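Monomethylamine corrinoid protein 1 (Methanosarcina barkeri, PDB 3EZX) carries methyl groups on its corrinoid cofactor from the methyltransferase MtmB to MtbA during methanogenesis from monomethylamine. Local coordinates at residues E27-G32 with E76-E81. Residues are numbered along the deposited sequence; the frame is centred on the assembly and turned at random.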
ATOM      1  N   GLU A  27      -2.395  20.230  11.060  1.00 46.74           N
ATOM      2  CA  GLU A  27      -3.443  20.801  11.901  1.00 43.04           C
ATOM      3  C   GLU A  27      -4.154  19.712  12.682  1.00 39.66           C
ATOM      4  O   GLU A  27      -4.343  19.821  13.893  1.00 47.37           O
ATOM      5  CB  GLU A  27      -4.477  21.550  11.055  1.00 48.29           C
ATOM      6  CG  GLU A  27      -5.610  22.162  11.875  1.00 50.92           C
ATOM      7  CD  GLU A  27      -6.704  22.770  11.017  1.00 58.85           C
ATOM      8  OE1 GLU A  27      -6.385  23.559  10.103  1.00 62.33           O
ATOM      9  OE2 GLU A  27      -7.887  22.463  11.263  1.00 65.19           O
ATOM     10  N   ALA A  28      -4.554  18.664  11.976  1.00 30.13           N
ATOM     11  CA  ALA A  28      -5.255  17.559  12.597  1.00 30.79           C
ATOM     12  C   ALA A  28      -4.318  16.847  13.550  1.00 40.66           C
ATOM     13  O   ALA A  28      -4.691  16.513  14.677  1.00 39.38           O
ATOM     14  CB  ALA A  28      -5.746  16.594  11.530  1.00 41.12           C
ATOM     15  N   LEU A  29      -3.095  16.622  13.084  1.00 41.67           N
ATOM     16  CA  LEU A  29      -2.071  15.940  13.866  1.00 40.80           C
ATOM     17  C   LEU A  29      -1.835  16.674  15.189  1.00 45.52           C
ATOM     18  O   LEU A  29      -1.842  16.070  16.263  1.00 54.20           O
ATOM     19  CB  LEU A  29      -0.780  15.884  13.056  1.00 34.13           C
ATOM     20  CG  LEU A  29       0.256  14.795  13.314  1.00 37.49           C
ATOM     21  CD1 LEU A  29      -0.323  13.415  13.013  1.00 27.79           C
ATOM     22  CD2 LEU A  29       1.461  15.068  12.424  1.00 44.63           C
ATOM     23  N   ALA A  30      -1.648  17.986  15.103  1.00 50.99           N
ATOM     24  CA  ALA A  30      -1.417  18.815  16.282  1.00 53.47           C
ATOM     25  C   ALA A  30      -2.648  18.844  17.187  1.00 57.17           C
ATOM     26  O   ALA A  30      -2.565  19.257  18.340  1.00 60.83           O
ATOM     27  CB  ALA A  30      -1.054  20.231  15.857  1.00 49.89           C
ATOM     28  N   ALA A  31      -3.787  18.409  16.655  1.00 52.64           N
ATOM     29  CA  ALA A  31      -5.029  18.382  17.421  1.00 46.22           C
ATOM     30  C   ALA A  31      -5.172  17.034  18.114  1.00 44.22           C
ATOM     31  O   ALA A  31      -6.266  16.630  18.498  1.00 41.97           O
ATOM     32  CB  ALA A  31      -6.217  18.630  16.503  1.00 54.45           C
ATOM     33  N   GLY A  32      -4.052  16.334  18.250  1.00 44.80           N
ATOM     34  CA  GLY A  32      -4.063  15.043  18.905  1.00 42.37           C
ATOM     35  C   GLY A  32      -4.726  13.938  18.106  1.00 45.29           C
ATOM     36  O   GLY A  32      -5.037  12.878  18.654  1.00 46.51           O
ATOM     37  N   GLU A  76       4.112  12.386   3.357  1.00 30.46           N
ATOM     38  CA  GLU A  76       5.431  12.815   3.793  1.00 40.58           C
ATOM     39  C   GLU A  76       5.339  13.360   5.217  1.00 42.36           C
ATOM     40  O   GLU A  76       6.306  13.314   5.978  1.00 45.21           O
ATOM     41  CB  GLU A  76       5.982  13.891   2.855  1.00 40.03           C
ATOM     42  CG  GLU A  76       6.107  13.444   1.414  1.00 45.31           C
ATOM     43  CD  GLU A  76       6.850  14.452   0.564  1.00 65.88           C
ATOM     44  OE1 GLU A  76       6.548  15.661   0.673  1.00 70.74           O
ATOM     45  OE2 GLU A  76       7.732  14.037  -0.219  1.00 74.71           O
ATOM     46  N   VAL A  77       4.167  13.866   5.581  1.00 36.74           N
ATOM     47  CA  VAL A  77       3.972  14.401   6.917  1.00 35.24           C
ATOM     48  C   VAL A  77       3.525  13.330   7.908  1.00 37.21           C
ATOM     49  O   VAL A  77       3.865  13.396   9.084  1.00 46.39           O
ATOM     50  CB  VAL A  77       2.933  15.540   6.922  1.00 38.02           C
ATOM     51  CG1 VAL A  77       2.753  16.071   8.330  1.00 20.68           C
ATOM     52  CG2 VAL A  77       3.382  16.662   5.996  1.00 24.26           C
ATOM     53  N   LEU A  78       2.774  12.341   7.432  1.00 35.75           N
ATOM     54  CA  LEU A  78       2.277  11.277   8.303  1.00 35.70           C
ATOM     55  C   LEU A  78       3.201  10.060   8.439  1.00 41.11           C
ATOM     56  O   LEU A  78       3.241   9.433   9.499  1.00 36.24           O
ATOM     57  CB  LEU A  78       0.894  10.809   7.827  1.00 32.09           C
ATOM     58  CG  LEU A  78      -0.195  11.875   7.643  1.00 28.22           C
ATOM     59  CD1 LEU A  78      -1.442  11.217   7.104  1.00 29.86           C
ATOM     60  CD2 LEU A  78      -0.492  12.575   8.955  1.00 29.87           C
ATOM     61  N   THR A  79       3.934   9.718   7.380  1.00 37.52           N
ATOM     62  CA  THR A  79       4.834   8.561   7.424  1.00 37.64           C
ATOM     63  C   THR A  79       5.720   8.576   8.667  1.00 40.48           C
ATOM     64  O   THR A  79       5.759   7.603   9.421  1.00 32.20           O
ATOM     65  CB  THR A  79       5.737   8.488   6.170  1.00 35.15           C
ATOM     66  OG1 THR A  79       4.955   8.082   5.040  1.00 39.16           O
ATOM     67  CG2 THR A  79       6.866   7.494   6.380  1.00 28.48           C
ATOM     68  N   PRO A  80       6.452   9.676   8.891  1.00 33.47           N
ATOM     69  CA  PRO A  80       7.303   9.717  10.078  1.00 42.31           C
ATOM     70  C   PRO A  80       6.483   9.527  11.353  1.00 43.93           C
ATOM     71  O   PRO A  80       6.931   8.891  12.306  1.00 54.82           O
ATOM     72  CB  PRO A  80       7.959  11.097   9.986  1.00 36.51           C
ATOM     73  CG  PRO A  80       6.979  11.899   9.192  1.00 41.83           C
ATOM     74  CD  PRO A  80       6.561  10.929   8.128  1.00 40.97           C
ATOM     75  N   GLU A  81       5.272  10.068  11.358  1.00 45.28           N
ATOM     76  CA  GLU A  81       4.393   9.945  12.510  1.00 47.81           C
ATOM     77  C   GLU A  81       4.004   8.480  12.702  1.00 44.93           C
ATOM     78  O   GLU A  81       3.821   8.022  13.823  1.00 53.02           O
ATOM     79  CB  GLU A  81       3.136  10.789  12.299  1.00 50.11           C
ATOM     80  CG  GLU A  81       2.444  11.201  13.577  1.00 66.80           C
ATOM     81  CD  GLU A  81       3.334  12.058  14.453  1.00 76.67           C
ATOM     82  OE1 GLU A  81       3.910  13.038  13.934  1.00 78.85           O
ATOM     83  OE2 GLU A  81       3.457  11.756  15.658  1.00 83.40           O
TER
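Leu29 reaches from helix 20-30 toward helix 61-82, where it meets Val77 and Leu78 and, about one turn on, Glu81. Its CG stands anti to the backbone N (chi1 -155°), which carries the isobutyl fork toward that helix, and the two methyls then divide their work. Leu29 CD1 meets Leu78 CD2 at 4.1 Å and lies closer still, 3.6 Å, to Glu81 CG. Leu29 CD2, the other branch, rests 3.5 Å from Glu81 OE1. More loosely, Leu29 CD2 lies 4.4 Å from Val77 CG1.

Leu29 and Glu81 run past each other in opposite directions, so the leucine lies alongside the aliphatic part of the glutamate. The Glu81 chain bends at chi2 (61°), bringing its carboxylate back beside the leucine methyls; OE2 is in a salt bridge with Lys84. The CB of Leu78 points to one side of segment 27-32, and the end of the side chain, CD2, comes near Leu29; both leucines also touch Ile38 of helix 35-55. No hydrogen bond joins the two segments.

Just beyond, Gly32, with positive phi, is the C-prime residue of a Schellman motif ending helix 20-30: Gly32 N bonds Leu29 O at 3.0 Å and Val33 N bonds Ala28 O. This is side-chain packing between two helices of the N-terminal helical bundle, with Leu78 about 10 Å from the bound 5-hydroxybenzimidazolylcobamide, in the B12-binding architecture that pairs such a bundle with a Rossmann-like domain.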